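Local coordinates for protein glucose-resistance amylase regulator (PDB 4RK6) that binds glucose in a two-lobed sugar-binding fold and probably acts as a LacI-family DNA-binding regulator of transcription, at residues T61-Q66 and L86-S91; S104-N109 and M252-D257; Y120-G125 and H156-E161; T177-G182 and L188-A193. All coordinates share one frame; numbering follows the deposited sequence.

Contact 1 (T61-Q66 and L86-S91); sequences TLLSRQ and LEEQIS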
loop_
_atom_site.group_PDB
_atom_site.type_symbol
_atom_site.label_atom_id
_atom_site.label_comp_id
_atom_site.label_asym_id
_atom_site.label_seq_id
_atom_site.Cartn_x
_atom_site.Cartn_y
_atom_site.Cartn_z
ATOM N N THR A 61 -13.372 19.885 -10.058
ATOM C CA THR A 61 -12.049 19.531 -10.617
ATOM C C THR A 61 -12.175 18.537 -11.787
ATOM O O THR A 61 -11.436 18.603 -12.762
ATOM C CB THR A 61 -11.155 18.913 -9.510
ATOM O OG1 THR A 61 -10.845 19.916 -8.536
ATOM C CG2 THR A 61 -9.854 18.332 -10.068
ATOM N N LEU A 62 -13.129 17.624 -11.689
ATOM C CA LEU A 62 -13.391 16.674 -12.780
ATOM C C LEU A 62 -13.957 17.321 -14.045
ATOM O O LEU A 62 -13.370 17.138 -15.111
ATOM C CB LEU A 62 -14.231 15.492 -12.286
ATOM C CG LEU A 62 -13.482 14.604 -11.271
ATOM C CD1 LEU A 62 -14.405 13.662 -10.496
ATOM C CD2 LEU A 62 -12.359 13.808 -11.913
ATOM N N LEU A 63 -15.039 18.099 -13.973
ATOM C CA LEU A 63 -15.542 18.727 -15.215
ATOM C C LEU A 63 -14.679 19.885 -15.736
ATOM O O LEU A 63 -14.632 20.106 -16.956
ATOM C CB LEU A 63 -17.027 19.110 -15.155
ATOM C CG LEU A 63 -17.510 20.330 -14.390
ATOM C CD1 LEU A 63 -18.914 20.718 -14.832
ATOM C CD2 LEU A 63 -17.485 20.066 -12.902
ATOM N N SER A 64 -13.969 20.587 -14.848
ATOM C CA SER A 64 -13.068 21.675 -15.279
ATOM C C SER A 64 -11.816 21.155 -16.004
ATOM O O SER A 64 -11.223 21.869 -16.815
ATOM C CB SER A 64 -12.669 22.582 -14.105
ATOM O OG SER A 64 -11.902 21.885 -13.140
ATOM N N ARG A 65 -11.434 19.909 -15.723
ATOM C CA ARG A 65 -10.340 19.240 -16.440
ATOM C C ARG A 65 -10.871 18.479 -17.665
ATOM O O ARG A 65 -10.113 17.785 -18.346
ATOM C CB ARG A 65 -9.552 18.318 -15.492
ATOM C CG ARG A 65 -8.491 19.035 -14.656
ATOM C CD ARG A 65 -9.016 20.120 -13.720
ATOM N NE ARG A 65 -8.079 21.242 -13.601
ATOM C CZ ARG A 65 -8.291 22.333 -12.864
ATOM N NH1 ARG A 65 -9.415 22.486 -12.169
ATOM N NH2 ARG A 65 -7.368 23.287 -12.828
ATOM N N GLN A 66 -12.173 18.619 -17.934
ATOM C CA GLN A 66 -12.792 18.139 -19.167
ATOM C C GLN A 66 -12.560 16.645 -19.382
ATOM O O GLN A 66 -12.248 16.195 -20.498
ATOM C CB GLN A 66 -12.278 18.935 -20.378
ATOM C CG GLN A 66 -12.427 20.444 -20.239
ATOM C CD GLN A 66 -11.771 21.198 -21.375
ATOM O OE1 GLN A 66 -10.924 22.062 -21.152
ATOM N NE2 GLN A 66 -12.148 20.868 -22.605
ATOM N N LEU A 86 -22.939 12.394 -15.533
ATOM C CA LEU A 86 -23.671 11.889 -16.690
ATOM C C LEU A 86 -24.355 13.018 -17.450
ATOM O O LEU A 86 -24.402 13.008 -18.672
ATOM C CB LEU A 86 -24.706 10.855 -16.264
ATOM C CG LEU A 86 -24.217 9.521 -15.697
ATOM C CD1 LEU A 86 -25.396 8.745 -15.120
ATOM C CD2 LEU A 86 -23.518 8.681 -16.759
ATOM N N GLU A 87 -24.868 13.997 -16.708
ATOM C CA GLU A 87 -25.583 15.124 -17.296
ATOM C C GLU A 87 -24.645 16.089 -18.024
ATOM O O GLU A 87 -25.107 16.897 -18.821
ATOM C CB GLU A 87 -26.417 15.829 -16.228
ATOM C CG GLU A 87 -27.533 14.935 -15.690
ATOM C CD GLU A 87 -28.214 15.467 -14.448
ATOM O OE1 GLU A 87 -28.009 16.659 -14.117
ATOM O OE2 GLU A 87 -28.946 14.688 -13.806
ATOM N N GLU A 88 -23.336 15.976 -17.778
ATOM C CA GLU A 88 -22.319 16.723 -18.550
ATOM C C GLU A 88 -21.770 15.897 -19.719
ATOM O O GLU A 88 -20.783 16.280 -20.342
ATOM C CB GLU A 88 -21.147 17.159 -17.649
ATOM C CG GLU A 88 -21.513 18.076 -16.498
ATOM C CD GLU A 88 -21.837 19.500 -16.916
ATOM O OE1 GLU A 88 -22.447 20.219 -16.098
ATOM O OE2 GLU A 88 -21.486 19.910 -18.044
ATOM N N GLN A 89 -22.419 14.771 -20.016
ATOM C CA GLN A 89 -22.023 13.851 -21.090
ATOM C C GLN A 89 -20.633 13.214 -20.834
ATOM O O GLN A 89 -19.891 12.913 -21.760
ATOM C CB GLN A 89 -22.098 14.537 -22.472
ATOM C CG GLN A 89 -23.513 14.924 -22.903
ATOM C CD GLN A 89 -24.040 16.164 -22.191
ATOM O OE1 GLN A 89 -23.396 17.216 -22.197
ATOM N NE2 GLN A 89 -25.216 16.044 -21.570
ATOM N N ILE A 90 -20.317 13.016 -19.565
ATOM C CA ILE A 90 -19.104 12.302 -19.139
ATOM C C ILE A 90 -19.510 10.876 -18.793
ATOM O O ILE A 90 -20.511 10.655 -18.113
ATOM C CB ILE A 90 -18.475 13.014 -17.934
ATOM C CG1 ILE A 90 -18.047 14.426 -18.343
ATOM C CG2 ILE A 90 -17.306 12.209 -17.362
ATOM C CD1 ILE A 90 -17.552 15.263 -17.189
ATOM N N SER A 91 -18.760 9.897 -19.295
ATOM C CA SER A 91 -19.009 8.509 -18.984
ATOM C C SER A 91 -18.620 8.209 -17.559
ATOM O O SER A 91 -17.601 8.690 -17.069
ATOM C CB SER A 91 -18.213 7.590 -19.913
ATOM O OG SER A 91 -18.755 7.643 -21.212
#
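Leu63 lies against Glu88 and Ile90 in a small, partly buried contact where the C-terminal ends of two neighbouring helices, 52-64 and 79-87, come side by side at one edge of the protein. The contact is a worked example of how helix ends can pack without a hydrogen bond between them, a leucine lying against an acid and an isoleucine. Leu63 CG sits between the backbone N and the carbonyl carbon (chi1 76°), a cramped rotamer that sends CD1 out toward the other segment. There the methyl lies 3.8 Å from both CD and OE1 of Glu88. The chain of Glu88 bends at chi2 (-73°) instead of running straight out, which brings its carboxylate end and CG (4.1 Å from Leu63 CD1) up to the methyl. The two side chains pass at a slant, and Glu88 itself stays exposed to solvent. Beneath this, the buried Ile90 brings CD1 to 4.4 Å from Leu63 CB; Ile90 also packs on Val67 and Val70, so the contact grades from a watery margin into the hydrophobic layer over strand 69-72. Each helix ends in a Schellman motif: Gln66 N bonds to Leu63 O at 3.0 Å, and Gln89 N to Leu86 O at the same length, with positive phi at both glutamines. Arg65 NH2 is hydrogen-bonded to the backbone O of Arg65 of the second subunit, although the side chain is poorly ordered. Helices 52-64 and 79-87, leading into the adjacent parallel strands 69-72 and 91-95, belong to successive beta-alpha-beta crossovers of a Rossmann-like lobe.

Contact 2 (S104-N109 and M252-D257); sequences SAVTSN and MQLFLD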
loop_
_atom_site.group_PDB
_atom_site.type_symbol
_atom_site.label_atom_id
_atom_site.label_comp_id
_atom_site.label_asym_id
_atom_site.label_seq_id
_atom_site.Cartn_x
_atom_site.Cartn_y
_atom_site.Cartn_z
ATOM N N SER A 104 -22.445 1.374 -16.177
ATOM C CA SER A 104 -21.807 0.069 -16.309
ATOM C C SER A 104 -20.817 -0.167 -15.169
ATOM O O SER A 104 -20.366 0.759 -14.505
ATOM C CB SER A 104 -21.079 -0.062 -17.647
ATOM O OG SER A 104 -22.004 -0.042 -18.721
ATOM N N ALA A 105 -20.491 -1.430 -14.956
ATOM C CA ALA A 105 -19.606 -1.802 -13.852
ATOM C C ALA A 105 -18.722 -2.925 -14.302
ATOM O O ALA A 105 -19.166 -3.795 -15.022
ATOM C CB ALA A 105 -20.400 -2.246 -12.640
ATOM N N VAL A 106 -17.494 -2.935 -13.805
ATOM C CA VAL A 106 -16.609 -4.073 -14.010
ATOM C C VAL A 106 -16.152 -4.544 -12.632
ATOM O O VAL A 106 -15.661 -3.724 -11.822
ATOM C CB VAL A 106 -15.374 -3.690 -14.845
ATOM C CG1 VAL A 106 -14.530 -4.938 -15.087
ATOM C CG2 VAL A 106 -15.800 -3.046 -16.164
ATOM N N THR A 107 -16.323 -5.835 -12.378
ATOM C CA THR A 107 -16.156 -6.372 -11.028
ATOM C C THR A 107 -15.910 -7.865 -11.049
ATOM O O THR A 107 -16.300 -8.577 -11.995
ATOM C CB THR A 107 -17.407 -6.036 -10.157
ATOM O OG1 THR A 107 -17.229 -6.487 -8.804
ATOM C CG2 THR A 107 -18.670 -6.694 -10.723
ATOM N N SER A 108 -15.266 -8.367 -9.998
ATOM C CA SER A 108 -15.324 -9.790 -9.713
ATOM C C SER A 108 -16.757 -10.097 -9.310
ATOM O O SER A 108 -17.440 -9.241 -8.728
ATOM C CB SER A 108 -14.353 -10.160 -8.573
ATOM O OG SER A 108 -12.998 -9.828 -8.912
ATOM N N ASN A 109 -17.200 -11.320 -9.563
ATOM C CA ASN A 109 -18.522 -11.734 -9.149
ATOM C C ASN A 109 -18.552 -12.095 -7.670
ATOM O O ASN A 109 -18.008 -13.115 -7.265
ATOM C CB ASN A 109 -19.016 -12.911 -9.987
ATOM C CG ASN A 109 -20.476 -13.260 -9.723
ATOM O OD1 ASN A 109 -20.864 -13.702 -8.639
ATOM N ND2 ASN A 109 -21.300 -13.104 -10.756
HETATM N N MSE A 252 -11.553 0.563 -18.794
HETATM C CA MSE A 252 -11.096 1.545 -19.767
HETATM C C MSE A 252 -11.499 1.098 -21.155
HETATM O O MSE A 252 -11.950 1.914 -21.976
HETATM C CB MSE A 252 -9.588 1.776 -19.634
HETATM C CG MSE A 252 -9.076 2.887 -20.542
HETATM SE SE MSE A 252 -9.903 4.633 -20.265
HETATM C CE MSE A 252 -9.249 5.554 -21.886
ATOM N N GLN A 253 -11.393 -0.191 -21.430
ATOM C CA GLN A 253 -11.783 -0.694 -22.763
ATOM C C GLN A 253 -13.270 -0.501 -23.048
ATOM O O GLN A 253 -13.674 -0.218 -24.178
ATOM C CB GLN A 253 -11.434 -2.172 -22.934
ATOM C CG GLN A 253 -11.366 -2.571 -24.396
ATOM C CD GLN A 253 -10.280 -1.815 -25.120
ATOM O OE1 GLN A 253 -9.144 -1.701 -24.625
ATOM N NE2 GLN A 253 -10.604 -1.282 -26.291
ATOM N N LEU A 254 -14.092 -0.702 -22.027
ATOM C CA LEU A 254 -15.514 -0.451 -22.139
ATOM C C LEU A 254 -15.769 0.992 -22.570
ATOM O O LEU A 254 -16.567 1.247 -23.489
ATOM C CB LEU A 254 -16.205 -0.769 -20.814
ATOM C CG LEU A 254 -17.725 -0.806 -20.787
ATOM C CD1 LEU A 254 -18.219 -1.914 -21.698
ATOM C CD2 LEU A 254 -18.189 -1.042 -19.357
ATOM N N PHE A 255 -15.056 1.934 -21.959
ATOM C CA PHE A 255 -15.207 3.340 -22.318
ATOM C C PHE A 255 -14.748 3.578 -23.750
ATOM O O PHE A 255 -15.453 4.240 -24.549
ATOM C CB PHE A 255 -14.446 4.251 -21.339
ATOM C CG PHE A 255 -14.303 5.669 -21.821
ATOM C CD1 PHE A 255 -15.417 6.483 -21.962
ATOM C CD2 PHE A 255 -13.064 6.188 -22.149
ATOM C CE1 PHE A 255 -15.309 7.781 -22.433
ATOM C CE2 PHE A 255 -12.939 7.495 -22.602
ATOM C CZ PHE A 255 -14.055 8.295 -22.747
ATOM N N LEU A 256 -13.576 3.054 -24.083
ATOM C CA LEU A 256 -13.031 3.236 -25.434
ATOM C C LEU A 256 -13.949 2.641 -26.519
ATOM O O LEU A 256 -14.053 3.191 -27.612
ATOM C CB LEU A 256 -11.635 2.642 -25.552
ATOM C CG LEU A 256 -10.559 3.365 -24.735
ATOM C CD1 LEU A 256 -9.291 2.533 -24.687
ATOM C CD2 LEU A 256 -10.308 4.761 -25.282
ATOM N N ASP A 257 -14.606 1.532 -26.201
ATOM C CA ASP A 257 -15.410 0.791 -27.176
ATOM C C ASP A 257 -16.832 1.324 -27.311
ATOM O O ASP A 257 -17.528 0.947 -28.247
ATOM C CB ASP A 257 -15.478 -0.679 -26.793
ATOM C CG ASP A 257 -14.170 -1.410 -27.011
ATOM O OD1 ASP A 257 -13.244 -0.858 -27.618
ATOM O OD2 ASP A 257 -14.094 -2.581 -26.573
#
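Leu254 brings its CD2 methyl against the beta carbon of Ser104, while Val106 stands beside it on the same strand. The fit at Ser104 is tight, with Leu254 CD2 only 3.5 Å from Ser104 CB, closer than carbons usually pack. Leu254 reaches this far because its CG extends away from the backbone N (chi1 -170°), carrying the branch off helix 244-257 toward strand 104-108. Ser104 in turn holds OG next to its own backbone N; the oxygen lies 4.0 Å from Leu254 CD2 and finds its polar partner outside the contact, accepting a hydrogen bond from Gln266 N. Val106 touches more lightly, its CG2 being 4.5 Å from the same leucine methyl; it also packs on Ile247, Ile250 and Ala251 of the helix and on Ile270 of strand 267-275. Within the helix, Gln253 NE2 bonds to Asp257 OD1 a turn later, at 3.0 Å, approaching from above the carboxylate plane. Further along the strand, Ser108 OG is bonded to Gln242 OE1, and Gln242 lines the glucose pocket; the side chain of Val106 is about 11 Å from the sugar. With no hydrogen bond between strand and helix, the contact depends on shape: a leucine methyl packs on the CB of a serine whose OG accepts a bond from Gln266 N, so the residue offers carbon to the helix and its oxygen to the backbone.

Contact 3 (Y120-G125 and H156-E161); sequences YLIDMG and HNLAYE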
loop_
_atom_site.group_PDB
_atom_site.type_symbol
_atom_site.label_atom_id
_atom_site.label_comp_id
_atom_site.label_asym_id
_atom_site.label_seq_id
_atom_site.Cartn_x
_atom_site.Cartn_y
_atom_site.Cartn_z
ATOM N N TYR A 120 -15.168 -24.698 -0.610
ATOM C CA TYR A 120 -13.861 -25.232 -0.271
ATOM C C TYR A 120 -13.745 -25.533 1.215
ATOM O O TYR A 120 -13.293 -26.609 1.607
ATOM C CB TYR A 120 -12.761 -24.239 -0.708
ATOM C CG TYR A 120 -11.398 -24.643 -0.271
ATOM C CD1 TYR A 120 -10.838 -25.833 -0.709
ATOM C CD2 TYR A 120 -10.666 -23.852 0.590
ATOM C CE1 TYR A 120 -9.565 -26.221 -0.302
ATOM C CE2 TYR A 120 -9.403 -24.229 1.002
ATOM C CZ TYR A 120 -8.857 -25.397 0.569
ATOM O OH TYR A 120 -7.592 -25.726 1.008
ATOM N N LEU A 121 -14.137 -24.590 2.064
ATOM C CA LEU A 121 -14.004 -24.810 3.497
ATOM C C LEU A 121 -14.861 -25.989 3.979
ATOM O O LEU A 121 -14.410 -26.775 4.800
ATOM C CB LEU A 121 -14.359 -23.553 4.286
ATOM C CG LEU A 121 -13.290 -22.441 4.217
ATOM C CD1 LEU A 121 -13.767 -21.184 4.919
ATOM C CD2 LEU A 121 -11.972 -22.893 4.793
ATOM N N ILE A 122 -16.070 -26.109 3.447
ATOM C CA ILE A 122 -16.949 -27.243 3.787
ATOM C C ILE A 122 -16.363 -28.565 3.261
ATOM O O ILE A 122 -16.382 -29.579 3.957
ATOM C CB ILE A 122 -18.385 -27.005 3.268
ATOM C CG1 ILE A 122 -19.033 -25.886 4.102
ATOM C CG2 ILE A 122 -19.226 -28.287 3.294
ATOM C CD1 ILE A 122 -20.331 -25.403 3.501
ATOM N N ASP A 123 -15.828 -28.553 2.050
ATOM C CA ASP A 123 -15.104 -29.721 1.500
ATOM C C ASP A 123 -13.915 -30.133 2.396
ATOM O O ASP A 123 -13.580 -31.310 2.492
ATOM C CB ASP A 123 -14.597 -29.436 0.083
ATOM C CG ASP A 123 -15.687 -29.509 -0.983
ATOM O OD1 ASP A 123 -16.827 -29.888 -0.671
ATOM O OD2 ASP A 123 -15.392 -29.168 -2.147
HETATM N N MSE A 124 -13.288 -29.153 3.047
HETATM C CA MSE A 124 -12.160 -29.403 3.941
HETATM C C MSE A 124 -12.614 -29.747 5.345
HETATM O O MSE A 124 -11.784 -29.889 6.236
HETATM C CB MSE A 124 -11.245 -28.175 3.956
HETATM C CG MSE A 124 -10.540 -27.888 2.639
HETATM SE SE MSE A 124 -9.283 -29.302 2.099
HETATM C CE MSE A 124 -7.762 -28.655 3.181
ATOM N N GLY A 125 -13.931 -29.861 5.563
ATOM C CA GLY A 125 -14.496 -30.400 6.809
ATOM C C GLY A 125 -14.950 -29.388 7.839
ATOM O O GLY A 125 -15.289 -29.758 8.985
ATOM N N HIS A 156 -25.785 -24.470 1.480
ATOM C CA HIS A 156 -25.058 -25.702 1.822
ATOM C C HIS A 156 -25.675 -26.448 3.019
ATOM O O HIS A 156 -25.052 -27.351 3.600
ATOM C CB HIS A 156 -23.577 -25.362 2.125
ATOM C CG HIS A 156 -22.743 -25.112 0.906
ATOM N ND1 HIS A 156 -22.694 -23.890 0.266
ATOM C CD2 HIS A 156 -21.908 -25.930 0.221
ATOM C CE1 HIS A 156 -21.866 -23.968 -0.764
ATOM N NE2 HIS A 156 -21.383 -25.198 -0.817
ATOM N N ASN A 157 -26.899 -26.069 3.379
ATOM C CA ASN A 157 -27.654 -26.702 4.459
ATOM C C ASN A 157 -27.029 -26.561 5.833
ATOM O O ASN A 157 -27.217 -27.403 6.699
ATOM C CB ASN A 157 -27.943 -28.172 4.129
ATOM C CG ASN A 157 -28.660 -28.323 2.807
ATOM O OD1 ASN A 157 -29.595 -27.569 2.506
ATOM N ND2 ASN A 157 -28.215 -29.273 1.996
ATOM N N LEU A 158 -26.326 -25.457 6.051
ATOM C CA LEU A 158 -25.885 -25.110 7.397
ATOM C C LEU A 158 -26.872 -24.115 7.978
ATOM O O LEU A 158 -27.710 -23.560 7.265
ATOM C CB LEU A 158 -24.449 -24.557 7.377
ATOM C CG LEU A 158 -23.434 -25.574 6.842
ATOM C CD1 LEU A 158 -22.025 -24.972 6.853
ATOM C CD2 LEU A 158 -23.470 -26.889 7.616
ATOM N N ALA A 159 -26.773 -23.900 9.276
ATOM C CA ALA A 159 -27.786 -23.162 10.008
ATOM C C ALA A 159 -27.184 -21.932 10.643
ATOM O O ALA A 159 -25.956 -21.780 10.710
ATOM C CB ALA A 159 -28.403 -24.063 11.070
ATOM N N TYR A 160 -28.054 -21.053 11.130
ATOM C CA TYR A 160 -27.617 -19.831 11.803
ATOM C C TYR A 160 -26.632 -20.082 12.945
ATOM O O TYR A 160 -25.760 -19.245 13.183
ATOM C CB TYR A 160 -28.818 -19.012 12.300
ATOM C CG TYR A 160 -29.774 -18.639 11.186
ATOM C CD1 TYR A 160 -29.345 -17.869 10.098
ATOM C CD2 TYR A 160 -31.102 -19.070 11.207
ATOM C CE1 TYR A 160 -30.217 -17.530 9.074
ATOM C CE2 TYR A 160 -31.981 -18.737 10.191
ATOM C CZ TYR A 160 -31.538 -17.970 9.127
ATOM O OH TYR A 160 -32.421 -17.646 8.124
ATOM N N GLU A 161 -26.757 -21.221 13.633
ATOM C CA GLU A 161 -25.810 -21.589 14.696
ATOM C C GLU A 161 -24.382 -21.894 14.186
ATOM O O GLU A 161 -23.451 -21.940 14.967
ATOM C CB GLU A 161 -26.316 -22.795 15.498
ATOM C CG GLU A 161 -26.209 -24.130 14.771
ATOM C CD GLU A 161 -26.953 -25.254 15.474
ATOM O OE1 GLU A 161 -26.918 -25.318 16.721
ATOM O OE2 GLU A 161 -27.566 -26.083 14.772
#
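Ile122, near the end of helix 110-123, pushes its CD1 methyl between His156 and Leu158, and at this one atom the contact is tight. The methyl lies 3.5 Å from His156 CB and 3.7 Å from CD2 in the ring, so the isoleucine slants past the base of the imidazole. Leu158, two residues after His156, meets it tip to tip, CD1 to CD1 at 3.8 Å. Ile122 can reach both because CG1 lies opposite the carbonyl carbon (chi1 -70°), stretching the longer branch outward from the helix. The surroundings are looser. All three residues stay partly exposed, and no hydrogen bond joins the segments. The imidazole is nevertheless pinned at both nitrogens, ND1 to Ser152 O and NE2 to Asp119 OD1. Since both partners are oxygens, the pairing would suit a doubly protonated, positively charged ring. Behind the contact, Leu121 faces inward onto strand 192-195. Helix 110-123 closes in a Schellman motif with Gly125 at positive phi, and helix 144-155 does so with Asn157. Paired helix ends leading into the adjacent parallel strands 129-132 and 163-166 are typical of a Rossmann-like alpha/beta lobe.

Contact 4 (T177-G182 and L188-A193); sequences TSVTTG and LPFTAA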
loop_
_atom_site.group_PDB
_atom_site.type_symbol
_atom_site.label_atom_id
_atom_site.label_comp_id
_atom_site.label_asym_id
_atom_site.label_seq_id
_atom_site.Cartn_x
_atom_site.Cartn_y
_atom_site.Cartn_z
ATOM N N THR A 177 -8.729 -7.932 16.512
ATOM C CA THR A 177 -9.704 -7.814 17.609
ATOM C C THR A 177 -10.804 -8.852 17.547
ATOM O O THR A 177 -11.391 -9.191 18.588
ATOM C CB THR A 177 -10.323 -6.390 17.713
ATOM O OG1 THR A 177 -11.075 -6.045 16.539
ATOM C CG2 THR A 177 -9.258 -5.348 17.956
ATOM N N SER A 178 -11.107 -9.366 16.356
ATOM C CA SER A 178 -12.216 -10.301 16.216
ATOM C C SER A 178 -12.073 -11.481 17.174
ATOM O O SER A 178 -13.032 -11.881 17.832
ATOM C CB SER A 178 -12.335 -10.811 14.772
ATOM O OG SER A 178 -11.212 -11.592 14.397
ATOM N N VAL A 179 -10.884 -12.061 17.229
ATOM C CA VAL A 179 -10.679 -13.299 18.000
ATOM C C VAL A 179 -10.098 -13.064 19.383
ATOM O O VAL A 179 -9.844 -14.016 20.105
ATOM C CB VAL A 179 -9.782 -14.299 17.240
ATOM C CG1 VAL A 179 -10.528 -14.832 16.040
ATOM C CG2 VAL A 179 -8.463 -13.650 16.823
ATOM N N THR A 180 -9.898 -11.807 19.753
ATOM C CA THR A 180 -9.411 -11.459 21.089
ATOM C C THR A 180 -10.520 -10.790 21.907
ATOM O O THR A 180 -10.829 -11.236 22.999
ATOM C CB THR A 180 -8.162 -10.560 21.008
ATOM O OG1 THR A 180 -8.426 -9.448 20.151
ATOM C CG2 THR A 180 -6.993 -11.336 20.448
ATOM N N THR A 181 -11.138 -9.737 21.391
ATOM C CA THR A 181 -12.198 -9.092 22.150
ATOM C C THR A 181 -13.598 -9.420 21.607
ATOM O O THR A 181 -14.577 -9.291 22.321
ATOM C CB THR A 181 -11.951 -7.578 22.237
ATOM O OG1 THR A 181 -11.886 -7.039 20.920
ATOM C CG2 THR A 181 -10.637 -7.291 22.958
ATOM N N GLY A 182 -13.696 -9.874 20.363
ATOM C CA GLY A 182 -14.976 -10.248 19.773
ATOM C C GLY A 182 -15.474 -11.622 20.171
ATOM O O GLY A 182 -16.693 -11.852 20.314
ATOM N N LEU A 188 -12.733 -20.627 20.607
ATOM C CA LEU A 188 -13.386 -20.076 19.442
ATOM C C LEU A 188 -14.501 -20.996 18.997
ATOM O O LEU A 188 -14.300 -22.198 18.918
ATOM C CB LEU A 188 -12.385 -19.877 18.299
ATOM C CG LEU A 188 -11.388 -18.744 18.550
ATOM C CD1 LEU A 188 -10.407 -18.722 17.380
ATOM C CD2 LEU A 188 -12.038 -17.397 18.713
ATOM N N PRO A 189 -15.679 -20.418 18.697
ATOM C CA PRO A 189 -16.839 -21.223 18.311
ATOM C C PRO A 189 -16.850 -21.599 16.841
ATOM O O PRO A 189 -17.725 -22.347 16.410
ATOM C CB PRO A 189 -18.031 -20.317 18.645
ATOM C CG PRO A 189 -17.495 -18.925 18.598
ATOM C CD PRO A 189 -16.037 -19.012 18.941
ATOM N N PHE A 190 -15.866 -21.104 16.093
ATOM C CA PHE A 190 -15.675 -21.447 14.700
ATOM C C PHE A 190 -14.267 -21.972 14.450
ATOM O O PHE A 190 -13.313 -21.615 15.150
ATOM C CB PHE A 190 -15.947 -20.235 13.802
ATOM C CG PHE A 190 -15.318 -18.953 14.291
ATOM C CD1 PHE A 190 -14.026 -18.606 13.916
ATOM C CD2 PHE A 190 -16.025 -18.079 15.115
ATOM C CE1 PHE A 190 -13.459 -17.433 14.366
ATOM C CE2 PHE A 190 -15.466 -16.895 15.555
ATOM C CZ PHE A 190 -14.173 -16.569 15.189
ATOM N N THR A 191 -14.145 -22.809 13.436
ATOM C CA THR A 191 -12.866 -23.444 13.085
ATOM C C THR A 191 -12.162 -22.772 11.910
ATOM O O THR A 191 -10.982 -23.051 11.655
ATOM C CB THR A 191 -13.042 -24.941 12.769
ATOM O OG1 THR A 191 -13.922 -25.112 11.631
ATOM C CG2 THR A 191 -13.600 -25.671 13.992
ATOM N N ALA A 192 -12.906 -21.938 11.186
ATOM C CA ALA A 192 -12.403 -21.218 10.013
ATOM C C ALA A 192 -12.990 -19.833 9.970
ATOM O O ALA A 192 -14.117 -19.588 10.420
ATOM C CB ALA A 192 -12.738 -21.956 8.736
ATOM N N ALA A 193 -12.203 -18.908 9.441
ATOM C CA ALA A 193 -12.625 -17.542 9.256
ATOM C C ALA A 193 -12.362 -17.123 7.811
ATOM O O ALA A 193 -11.308 -17.402 7.256
ATOM C CB ALA A 193 -11.883 -16.625 10.211
#
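Val179 meets Leu188 and Phe190 through one methyl group, and every contact between the segments is apolar. Val179 CG1 is 4.0 Å from Leu188 CD2 and 4.1 Å from CD1, so it rests against the fork of the leucine while the two side chains pass at a slant. The aromatic contact is of another kind: the same methyl comes to the edge of the Phe190 ring, near its plane, with CZ 4.1 Å away. Phe190 turns its ring toward the helix through chi1 of 45°, which sets CG between the backbone N and the carbonyl carbon, and it also makes an edge-to-face stack with Tyr183. Val179 also packs against Leu204 and Ala207 of helix 198-210. Hydrogen bonds hold each segment but none joins the two. Thr177 O gathers three backbone donors, Thr180 N at 3.2 Å, Thr181 N at 2.9 Å and Gly182 N at 3.0 Å, as helix 172-182 widens into a pi-type turn. Strand 192-195 starts just beyond Phe190, with Thr191 OG1 bonded to His126 ND1. With the helix turn held by its own backbone bonds and the strand paired with its neighbours, the joint between them is left to dispersion and the exclusion of water.

Overall arrangement
None of the contacts has a hydrogen bond between its segments; what differs is the burial. Contact 4 is the buried one, hydrocarbon and aromatic; contact 3 is a surface contact with an imidazole beside its methyl; contacts 1 and 2 are partly buried, one edged by an acid, the other by a serine. Contacts 1 and 2 share one lobe and touch through Ser91 and Phe255, while contacts 3 and 4 share the other and touch through Leu121 and Ala192. Contacts 1 and 3 each set a helix's last turn against the loop that follows another helix, whereas contacts 2 and 4 reach strands of the same sheet. Contact 2's loop spans contacts 3 and 4.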